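Local coordinates for protein putative transcriptional coactivator P15 (Enterobacteria phage t5, PDB 4BG7) that probably binds DNA as a phage homologue of the eukaryotic transcription coactivator PC4 and is implicated in recombination-dependent DNA replication, at residues D15-L20 and Q27-V32; Q7-H12 and G42-L47; N38-I43 and S62-L67. All coordinates share one frame; numbering follows the deposited sequence.

Contact 1 (D15-L20 and Q27-V32); sequences DQSIIL and QVRLTV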
loop_
_atom_site.group_PDB
_atom_site.type_symbol
_atom_site.label_atom_id
_atom_site.label_comp_id
_atom_site.label_asym_id
_atom_site.label_seq_id
_atom_site.Cartn_x
_atom_site.Cartn_y
_atom_site.Cartn_z
ATOM N N ASP A 15 -14.360 2.292 5.291
ATOM C CA ASP A 15 -15.342 1.757 4.346
ATOM C C ASP A 15 -14.971 0.365 3.841
ATOM O O ASP A 15 -15.869 -0.427 3.567
ATOM C CB ASP A 15 -15.467 2.688 3.186
ATOM C CG ASP A 15 -16.128 3.948 3.563
ATOM O OD1 ASP A 15 -16.878 3.998 4.607
ATOM O OD2 ASP A 15 -15.876 4.921 2.831
ATOM N N GLN A 16 -13.678 0.060 3.753
ATOM C CA GLN A 16 -13.199 -1.370 3.576
ATOM C C GLN A 16 -11.969 -1.605 4.393
ATOM O O GLN A 16 -11.205 -0.657 4.642
ATOM C CB GLN A 16 -12.827 -1.666 2.087
ATOM C CG GLN A 16 -13.852 -1.216 1.095
ATOM C CD GLN A 16 -13.507 -1.695 -0.338
ATOM O OE1 GLN A 16 -13.104 -2.813 -0.528
ATOM N NE2 GLN A 16 -13.587 -0.815 -1.283
ATOM N N SER A 17 -11.726 -2.870 4.786
ATOM C CA SER A 17 -10.569 -3.229 5.595
ATOM C C SER A 17 -10.221 -4.673 5.306
ATOM O O SER A 17 -11.094 -5.525 5.543
ATOM C CB SER A 17 -10.908 -3.074 7.068
ATOM O OG SER A 17 -9.800 -3.365 7.887
ATOM N N ILE A 18 -9.001 -4.936 4.814
ATOM C CA ILE A 18 -8.510 -6.317 4.501
ATOM C C ILE A 18 -7.204 -6.650 5.188
ATOM O O ILE A 18 -6.187 -5.927 5.069
ATOM C CB ILE A 18 -8.392 -6.580 2.945
ATOM C CG1 ILE A 18 -9.709 -6.300 2.285
ATOM C CG2 ILE A 18 -8.002 -8.050 2.658
ATOM C CD1 ILE A 18 -9.679 -6.352 0.790
ATOM N N ILE A 19 -7.200 -7.737 5.964
ATOM C CA ILE A 19 -6.002 -8.138 6.614
ATOM C C ILE A 19 -4.883 -8.461 5.620
ATOM O O ILE A 19 -5.112 -9.138 4.653
ATOM C CB ILE A 19 -6.211 -9.339 7.583
ATOM C CG1 ILE A 19 -7.234 -8.996 8.688
ATOM C CG2 ILE A 19 -4.872 -9.647 8.223
ATOM C CD1 ILE A 19 -8.095 -10.145 9.248
ATOM N N LEU A 20 -3.696 -7.965 5.877
ATOM C CA LEU A 20 -2.505 -8.323 5.146
ATOM C C LEU A 20 -1.724 -9.354 5.984
ATOM O O LEU A 20 -1.601 -10.479 5.547
ATOM C CB LEU A 20 -1.643 -7.091 4.839
ATOM C CG LEU A 20 -2.258 -6.018 3.887
ATOM C CD1 LEU A 20 -1.293 -4.897 3.608
ATOM C CD2 LEU A 20 -2.813 -6.541 2.574
ATOM N N GLN A 27 -1.430 -5.930 13.967
ATOM C CA GLN A 27 -1.957 -6.450 12.701
ATOM C C GLN A 27 -2.127 -5.351 11.613
ATOM O O GLN A 27 -2.625 -4.258 11.907
ATOM C CB GLN A 27 -3.285 -7.054 12.960
ATOM C CG GLN A 27 -4.149 -7.274 11.754
ATOM C CD GLN A 27 -5.396 -8.096 12.048
ATOM O OE1 GLN A 27 -6.460 -7.583 12.315
ATOM N NE2 GLN A 27 -5.251 -9.416 11.966
ATOM N N VAL A 28 -1.779 -5.661 10.356
ATOM C CA VAL A 28 -1.709 -4.650 9.294
ATOM C C VAL A 28 -2.917 -4.807 8.369
ATOM O O VAL A 28 -3.048 -5.824 7.726
ATOM C CB VAL A 28 -0.398 -4.828 8.470
ATOM C CG1 VAL A 28 -0.217 -3.694 7.505
ATOM C CG2 VAL A 28 0.814 -4.919 9.381
ATOM N N ARG A 29 -3.829 -3.819 8.321
ATOM C CA ARG A 29 -4.996 -3.896 7.409
ATOM C C ARG A 29 -5.003 -2.841 6.330
ATOM O O ARG A 29 -4.900 -1.649 6.606
ATOM C CB ARG A 29 -6.348 -3.818 8.122
ATOM C CG ARG A 29 -6.528 -4.932 9.121
ATOM C CD ARG A 29 -7.976 -5.155 9.428
ATOM N NE ARG A 29 -7.996 -5.979 10.612
ATOM C CZ ARG A 29 -9.084 -6.514 11.159
ATOM N NH1 ARG A 29 -10.281 -6.315 10.608
ATOM N NH2 ARG A 29 -8.940 -7.246 12.283
ATOM N N LEU A 30 -5.089 -3.289 5.084
ATOM C CA LEU A 30 -5.283 -2.418 3.934
ATOM C C LEU A 30 -6.661 -1.838 4.015
ATOM O O LEU A 30 -7.688 -2.572 4.014
ATOM C CB LEU A 30 -5.172 -3.161 2.591
ATOM C CG LEU A 30 -5.137 -2.284 1.330
ATOM C CD1 LEU A 30 -3.916 -1.404 1.422
ATOM C CD2 LEU A 30 -5.060 -3.248 0.114
ATOM N N THR A 31 -6.696 -0.513 4.018
ATOM C CA THR A 31 -7.900 0.195 4.429
ATOM C C THR A 31 -8.297 1.288 3.436
ATOM O O THR A 31 -7.444 2.009 2.934
ATOM C CB THR A 31 -7.698 0.829 5.816
ATOM O OG1 THR A 31 -7.402 -0.211 6.723
ATOM C CG2 THR A 31 -8.961 1.628 6.222
ATOM N N VAL A 32 -9.593 1.355 3.154
ATOM C CA VAL A 32 -10.162 2.484 2.452
ATOM C C VAL A 32 -11.002 3.160 3.552
ATOM O O VAL A 32 -11.874 2.523 4.200
ATOM C CB VAL A 32 -11.080 2.142 1.279
ATOM C CG1 VAL A 32 -11.695 3.462 0.678
ATOM C CG2 VAL A 32 -10.316 1.343 0.216
HETATM O O HOH W 1 -9.033 -1.148 8.930
#
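Ile19 and Arg29 lie side by side and point the same way on one face of an antiparallel beta hairpin, the first two strands of the four-stranded PC4-like sheet. Arg29 is extended from CG to NE, and Ile19 CG1 stands over one face of its guanidinium, toward the rim, 3.7 Å from Arg29 NE. Gln27 holds the flat group from within the same strand: its OE1, in the guanidinium plane, accepts side-on from Arg29 NE at 2.8 Å and also from Arg29 NH2, at a distance that is doubtfully short. The NH2 donor sits in the amide plane of Gln27, whereas the NE donor stands 47° out of it. The two bonds to one oxygen, side-on, would limit the turning of the guanidinium, and Trp46 adds a cation-pi contact. Ile19 crosses the Gln27 side chain at about a right angle, its CG2 3.8 Å from Gln27 NE2.

Farther along this face, Ser17 OG is anti to its backbone N (chi1 -178°) and lies 3.5 Å from Arg29 CB. One water bridges Ser17 OG and Thr31 OG1.

The other face carries Gln16, Ile18, Leu30 and Val32. Gln16 runs alongside Val32, and its NE2 is bonded to Ile80 O of the second subunit. Leu20 turns its CD2 to 4.1 Å from Leu30 CB, and both leucines pack on Ala76 of that subunit, so this face serves the dimer interface.

Between the faces, Ile18 and Leu30 form a hydrogen-bonded pair with both N-H...O links. The regular pairing is interrupted by a classic beta bulge, where Asp15 and Gln16 both face Val32: Val32 O accepts from Asp15 N at 2.7 Å and from Gln16 N at 3.1 Å.

Contact 2 (Q7-H12 and G42-L47); sequences QNYEGH and GIRYWL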
loop_
_atom_site.group_PDB
_atom_site.type_symbol
_atom_site.label_atom_id
_atom_site.label_comp_id
_atom_site.label_asym_id
_atom_site.label_seq_id
_atom_site.Cartn_x
_atom_site.Cartn_y
_atom_site.Cartn_z
ATOM N N GLN A 7 -1.144 11.040 8.643
ATOM C CA GLN A 7 -0.089 10.398 9.453
ATOM C C GLN A 7 -0.690 9.606 10.598
ATOM O O GLN A 7 0.026 8.961 11.388
ATOM C CB GLN A 7 1.008 11.412 9.845
ATOM C CG GLN A 7 1.755 11.949 8.603
ATOM C CD GLN A 7 2.774 13.064 8.944
ATOM O OE1 GLN A 7 2.585 14.227 8.607
ATOM N NE2 GLN A 7 3.815 12.704 9.652
ATOM N N ASN A 8 -2.030 9.601 10.621
ATOM C CA ASN A 8 -2.838 8.818 11.521
ATOM C C ASN A 8 -4.293 8.749 10.979
ATOM O O ASN A 8 -4.629 9.317 9.915
ATOM C CB ASN A 8 -2.774 9.363 12.933
ATOM C CG ASN A 8 -3.416 10.728 13.062
ATOM O OD1 ASN A 8 -4.558 10.890 12.704
ATOM N ND2 ASN A 8 -2.700 11.690 13.653
ATOM N N TYR A 9 -5.107 7.964 11.680
ATOM C CA TYR A 9 -6.483 7.791 11.300
ATOM C C TYR A 9 -7.510 8.542 12.150
ATOM O O TYR A 9 -8.701 8.219 12.103
ATOM C CB TYR A 9 -6.816 6.311 11.291
ATOM C CG TYR A 9 -6.429 5.624 9.976
ATOM C CD1 TYR A 9 -5.125 5.071 9.756
ATOM C CD2 TYR A 9 -7.367 5.465 8.982
ATOM C CE1 TYR A 9 -4.805 4.445 8.554
ATOM C CE2 TYR A 9 -7.039 4.810 7.787
ATOM C CZ TYR A 9 -5.752 4.297 7.583
ATOM O OH TYR A 9 -5.576 3.679 6.320
ATOM N N GLU A 10 -7.059 9.559 12.892
ATOM C CA GLU A 10 -8.002 10.462 13.580
ATOM C C GLU A 10 -9.032 11.068 12.633
ATOM O O GLU A 10 -8.694 11.679 11.618
ATOM C CB GLU A 10 -7.241 11.551 14.354
ATOM C CG GLU A 10 -6.342 10.927 15.402
ATOM C CD GLU A 10 -5.838 11.852 16.488
ATOM O OE1 GLU A 10 -6.232 13.047 16.539
ATOM O OE2 GLU A 10 -5.022 11.331 17.283
ATOM N N GLY A 11 -10.302 10.890 12.970
ATOM C CA GLY A 11 -11.402 11.412 12.157
ATOM C C GLY A 11 -11.804 10.532 10.955
ATOM O O GLY A 11 -12.721 10.878 10.227
ATOM N N HIS A 12 -11.126 9.403 10.743
ATOM C CA HIS A 12 -11.422 8.542 9.593
ATOM C C HIS A 12 -12.401 7.515 10.002
ATOM O O HIS A 12 -12.319 6.962 11.107
ATOM C CB HIS A 12 -10.151 7.788 9.118
ATOM C CG HIS A 12 -9.174 8.632 8.360
ATOM N ND1 HIS A 12 -8.878 8.395 7.060
ATOM C CD2 HIS A 12 -8.400 9.734 8.751
ATOM C CE1 HIS A 12 -8.009 9.297 6.635
ATOM N NE2 HIS A 12 -7.684 10.109 7.670
ATOM N N GLY A 42 -4.770 3.179 2.698
ATOM C CA GLY A 42 -3.574 3.064 3.523
ATOM C C GLY A 42 -3.555 1.847 4.424
ATOM O O GLY A 42 -4.257 0.864 4.174
ATOM N N ILE A 43 -2.766 1.921 5.488
ATOM C CA ILE A 43 -2.699 0.810 6.424
ATOM C C ILE A 43 -3.150 1.292 7.799
ATOM O O ILE A 43 -2.586 2.236 8.292
ATOM C CB ILE A 43 -1.257 0.328 6.519
ATOM C CG1 ILE A 43 -0.841 -0.386 5.242
ATOM C CG2 ILE A 43 -1.046 -0.543 7.755
ATOM C CD1 ILE A 43 -1.698 -1.465 4.613
ATOM N N ARG A 44 -4.207 0.702 8.354
ATOM C CA ARG A 44 -4.623 1.008 9.733
ATOM C C ARG A 44 -4.178 -0.134 10.603
ATOM O O ARG A 44 -4.361 -1.304 10.228
ATOM C CB ARG A 44 -6.152 1.127 9.835
ATOM C CG ARG A 44 -6.592 1.525 11.232
ATOM C CD ARG A 44 -8.056 1.324 11.457
ATOM N NE ARG A 44 -8.934 2.356 10.850
ATOM C CZ ARG A 44 -9.315 3.488 11.424
ATOM N NH1 ARG A 44 -8.834 3.848 12.593
ATOM N NH2 ARG A 44 -10.174 4.281 10.768
ATOM N N TYR A 45 -3.597 0.169 11.758
ATOM C CA TYR A 45 -3.165 -0.915 12.688
ATOM C C TYR A 45 -4.271 -1.370 13.657
ATOM O O TYR A 45 -4.876 -0.535 14.332
ATOM C CB TYR A 45 -1.942 -0.508 13.477
ATOM C CG TYR A 45 -0.726 -0.401 12.584
ATOM C CD1 TYR A 45 -0.084 -1.550 12.126
ATOM C CD2 TYR A 45 -0.279 0.828 12.102
ATOM C CE1 TYR A 45 1.029 -1.461 11.287
ATOM C CE2 TYR A 45 0.819 0.913 11.239
ATOM C CZ TYR A 45 1.447 -0.245 10.827
ATOM O OH TYR A 45 2.532 -0.200 9.977
ATOM N N TRP A 46 -4.528 -2.674 13.693
ATOM C CA TRP A 46 -5.312 -3.301 14.764
ATOM C C TRP A 46 -4.421 -3.951 15.798
ATOM O O TRP A 46 -3.389 -4.521 15.441
ATOM C CB TRP A 46 -6.266 -4.247 14.175
ATOM C CG TRP A 46 -7.253 -3.579 13.248
ATOM C CD1 TRP A 46 -6.948 -2.735 12.199
ATOM C CD2 TRP A 46 -8.673 -3.761 13.169
ATOM N NE1 TRP A 46 -8.046 -2.362 11.543
ATOM C CE2 TRP A 46 -9.128 -2.903 12.086
ATOM C CE3 TRP A 46 -9.613 -4.456 13.914
ATOM C CZ2 TRP A 46 -10.467 -2.806 11.727
ATOM C CZ3 TRP A 46 -10.949 -4.355 13.561
ATOM C CH2 TRP A 46 -11.374 -3.570 12.482
ATOM N N LEU A 47 -4.756 -3.843 17.097
ATOM C CA LEU A 47 -3.915 -4.386 18.132
ATOM C C LEU A 47 -4.671 -5.377 18.969
ATOM O O LEU A 47 -5.846 -5.218 19.216
ATOM C CB LEU A 47 -3.405 -3.271 19.096
ATOM C CG LEU A 47 -1.996 -2.743 18.846
ATOM C CD1 LEU A 47 -1.816 -2.459 17.345
ATOM C CD2 LEU A 47 -1.736 -1.492 19.658
HETATM O O HOH W 2 -9.923 6.301 13.567
#
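Arg44 CB lies over one face of the Tyr9 ring, where a loop residue ahead of the first strand is pressed onto the sheet. It is 4.0 Å from the ring centroid and 18° off the ring normal, a CH-pi contact. CG of Arg44 is anti to the backbone N, and the chain then bends at chi3 (-77°), which turns NE back toward the ring. The guanidinium plane is 36° from that of the ring, with Tyr9 CD2 over one guanidinium face. At the ring edge, Tyr9 CE1 approaches Ile43 O at 3.1 Å, while Tyr9 OH reaches Gly42 C at 3.3 Å. Gly42 has no side chain to obstruct this hydroxyl.

The other end of the contact is looser and includes a water. Arg44 NH2 reaches His12 O, in the guanidinium plane, by a weak bond, 3.5 Å long; its salt bridge goes to Asp14. The water accepts from Arg44 NH1 at 2.9 Å and donates to Tyr9 O, bridging the arginine to the type II turn of Tyr9 to His12. That turn is closed by His12 N bonding to Tyr9 O at 3.0 Å. Arg44 NH1 also bonds to Thr57 O.

The loop thus lies across the sheet: Tyr9 touches Thr31 and Ser33 of strand 26-35 and Ser62 of strand 54-64, on both sides of strand 38-48.

Contact 3 (N38-I43 and S62-L67); sequences NLYMGI and SFPYTL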
loop_
_atom_site.group_PDB
_atom_site.type_symbol
_atom_site.label_atom_id
_atom_site.label_comp_id
_atom_site.label_asym_id
_atom_site.label_seq_id
_atom_site.Cartn_x
_atom_site.Cartn_y
_atom_site.Cartn_z
ATOM N N ASN A 38 -13.499 12.971 1.539
ATOM C CA ASN A 38 -12.631 12.345 0.558
ATOM C C ASN A 38 -12.236 10.937 0.989
ATOM O O ASN A 38 -12.261 10.617 2.162
ATOM C CB ASN A 38 -11.410 13.232 0.380
ATOM C CG ASN A 38 -11.795 14.600 -0.199
ATOM O OD1 ASN A 38 -12.354 14.700 -1.291
ATOM N ND2 ASN A 38 -11.592 15.626 0.581
ATOM N N LEU A 39 -11.907 10.097 0.013
ATOM C CA LEU A 39 -11.461 8.717 0.289
ATOM C C LEU A 39 -9.937 8.633 0.278
ATOM O O LEU A 39 -9.282 9.240 -0.528
ATOM C CB LEU A 39 -12.054 7.727 -0.749
ATOM C CG LEU A 39 -13.577 7.610 -0.639
ATOM C CD1 LEU A 39 -14.074 6.663 -1.715
ATOM C CD2 LEU A 39 -14.035 7.135 0.745
ATOM N N TYR A 40 -9.422 7.758 1.141
ATOM C CA TYR A 40 -8.024 7.479 1.310
ATOM C C TYR A 40 -7.801 5.989 1.373
ATOM O O TYR A 40 -8.689 5.234 1.834
ATOM C CB TYR A 40 -7.574 8.049 2.668
ATOM C CG TYR A 40 -7.692 9.539 2.624
ATOM C CD1 TYR A 40 -6.663 10.306 2.143
ATOM C CD2 TYR A 40 -8.864 10.147 2.985
ATOM C CE1 TYR A 40 -6.804 11.702 2.031
ATOM C CE2 TYR A 40 -8.998 11.541 2.945
ATOM C CZ TYR A 40 -7.996 12.308 2.446
ATOM O OH TYR A 40 -8.152 13.699 2.393
ATOM N N MET A 41 -6.637 5.569 0.864
ATOM C CA MET A 41 -6.174 4.198 1.051
ATOM C C MET A 41 -4.897 4.187 1.849
ATOM O O MET A 41 -4.030 5.029 1.696
ATOM C CB MET A 41 -5.957 3.407 -0.267
ATOM C CG MET A 41 -5.090 4.064 -1.296
ATOM S SD MET A 41 -4.615 2.955 -2.663
ATOM C CE MET A 41 -4.006 4.191 -3.773
ATOM N N GLY A 42 -4.770 3.179 2.698
ATOM C CA GLY A 42 -3.574 3.064 3.523
ATOM C C GLY A 42 -3.555 1.847 4.424
ATOM O O GLY A 42 -4.257 0.864 4.174
ATOM N N ILE A 43 -2.766 1.921 5.488
ATOM C CA ILE A 43 -2.699 0.810 6.424
ATOM C C ILE A 43 -3.150 1.292 7.799
ATOM O O ILE A 43 -2.586 2.236 8.292
ATOM C CB ILE A 43 -1.257 0.328 6.519
ATOM C CG1 ILE A 43 -0.841 -0.386 5.242
ATOM C CG2 ILE A 43 -1.046 -0.543 7.755
ATOM C CD1 ILE A 43 -1.698 -1.465 4.613
ATOM N N SER A 62 -2.264 7.077 5.406
ATOM C CA SER A 62 -3.053 6.906 4.253
ATOM C C SER A 62 -2.765 7.995 3.256
ATOM O O SER A 62 -2.097 9.030 3.575
ATOM C CB SER A 62 -4.526 6.847 4.657
ATOM O OG SER A 62 -5.005 8.055 5.209
ATOM N N PHE A 63 -3.212 7.762 2.034
ATOM C CA PHE A 63 -3.072 8.776 1.019
ATOM C C PHE A 63 -4.254 8.682 0.055
ATOM O O PHE A 63 -5.036 7.755 0.125
ATOM C CB PHE A 63 -1.689 8.701 0.348
ATOM C CG PHE A 63 -1.485 7.497 -0.505
ATOM C CD1 PHE A 63 -1.224 6.278 0.074
ATOM C CD2 PHE A 63 -1.469 7.592 -1.878
ATOM C CE1 PHE A 63 -0.984 5.127 -0.670
ATOM C CE2 PHE A 63 -1.236 6.456 -2.650
ATOM C CZ PHE A 63 -1.016 5.209 -2.037
ATOM N N PRO A 64 -4.405 9.637 -0.866
ATOM C CA PRO A 64 -5.680 9.588 -1.575
ATOM C C PRO A 64 -5.990 8.339 -2.409
ATOM O O PRO A 64 -5.121 7.704 -3.017
ATOM C CB PRO A 64 -5.642 10.829 -2.496
ATOM C CG PRO A 64 -4.579 11.686 -1.961
ATOM C CD PRO A 64 -3.645 10.844 -1.149
ATOM N N TYR A 65 -7.260 7.972 -2.383
ATOM C CA TYR A 65 -7.789 6.854 -3.120
ATOM C C TYR A 65 -8.585 7.397 -4.277
ATOM O O TYR A 65 -9.776 7.671 -4.096
ATOM C CB TYR A 65 -8.725 6.046 -2.209
ATOM C CG TYR A 65 -9.302 4.730 -2.762
ATOM C CD1 TYR A 65 -8.483 3.651 -3.118
ATOM C CD2 TYR A 65 -10.675 4.524 -2.820
ATOM C CE1 TYR A 65 -9.031 2.434 -3.543
ATOM C CE2 TYR A 65 -11.223 3.317 -3.203
ATOM C CZ TYR A 65 -10.409 2.290 -3.605
ATOM O OH TYR A 65 -10.996 1.102 -3.984
ATOM N N THR A 66 -7.954 7.517 -5.437
ATOM C CA THR A 66 -8.577 8.061 -6.605
ATOM C C THR A 66 -8.235 7.113 -7.755
ATOM O O THR A 66 -7.408 6.193 -7.582
ATOM C CB THR A 66 -8.052 9.479 -6.904
ATOM O OG1 THR A 66 -6.636 9.434 -7.104
ATOM C CG2 THR A 66 -8.363 10.420 -5.760
ATOM N N LEU A 67 -8.853 7.328 -8.923
ATOM C CA LEU A 67 -8.434 6.587 -10.142
ATOM C C LEU A 67 -6.961 6.794 -10.427
ATOM O O LEU A 67 -6.257 5.851 -10.784
ATOM C CB LEU A 67 -9.258 6.934 -11.400
ATOM C CG LEU A 67 -10.755 6.618 -11.323
ATOM C CD1 LEU A 67 -11.469 7.089 -12.605
ATOM C CD2 LEU A 67 -11.080 5.171 -10.959
#
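The Phe63 ring has Met41 CG over one face, 4.2 Å above its plane and offset toward the rim, while the Tyr65 ring has Met41 SD at its edge, in plane. Met41 therefore runs between two aromatics: its CE closes to 3.6 Å from Phe63 CZ, and its CB lies 3.8 Å from Tyr65 CD1. The sulfur makes two Met-aromatic contacts, oblique to Phe63 and edge-on to Tyr65, with SD 5.0 Å from the Phe63 centroid. Met41 CG sits between the backbone N and the carbonyl carbon (chi1 52°), and the extended chain beyond it crosses Tyr65 at about a right angle. Leu39 lies beside Tyr65, its CB at the ring edge. In Tyr40, CD1 is turned to the Phe63 carbonyl.

The hairpin of strands 38-48 and 54-64 is stitched by Met41 and Phe63, a hydrogen-bonded pair. Met41 N donates to Phe63 O at 2.8 Å, and Phe63 N returns a bond to Met41 O. Tyr65 N prolongs the pairing past the strand end, reaching Leu39 O at 3.0 Å.

Helix 67-83 lays Thr69, Thr70 and Leu73 on Met41, and Trp21 of the second subunit packs on Phe63. The chemistry implies an apolar, sulfur-aromatic join: across the two segments the hydrogen bonds are all backbone, while polar side chains bond outward, Ser62 OG to Asn6, Tyr65 OH to Ser84 of the second subunit, and Thr66 as N-cap of the helix.

All three contacts reach one antiparallel sheet, in which strands 13-23, 26-35, 38-48 and 54-64 follow in order. Contacts 1 and 3 are the first and last hairpins of this meander, joined where Thr31 N meets Gly42 O at 2.8 Å, a probable hydrogen bond. Contact 2 adds no strand pairing; it lays a loop on the sheet and shares Gly42 and Ile43 with contact 3. Contacts 2 and 3 are buried, contact 1 only partly so. All three reach the second subunit, but their chemistry differs: backbone ladder and amide-guanidinium bonding in contact 1, arginine on tyrosine with a bridging water in contact 2, sulfur-aromatic packing against helix 67-83 of the same chain in contact 3.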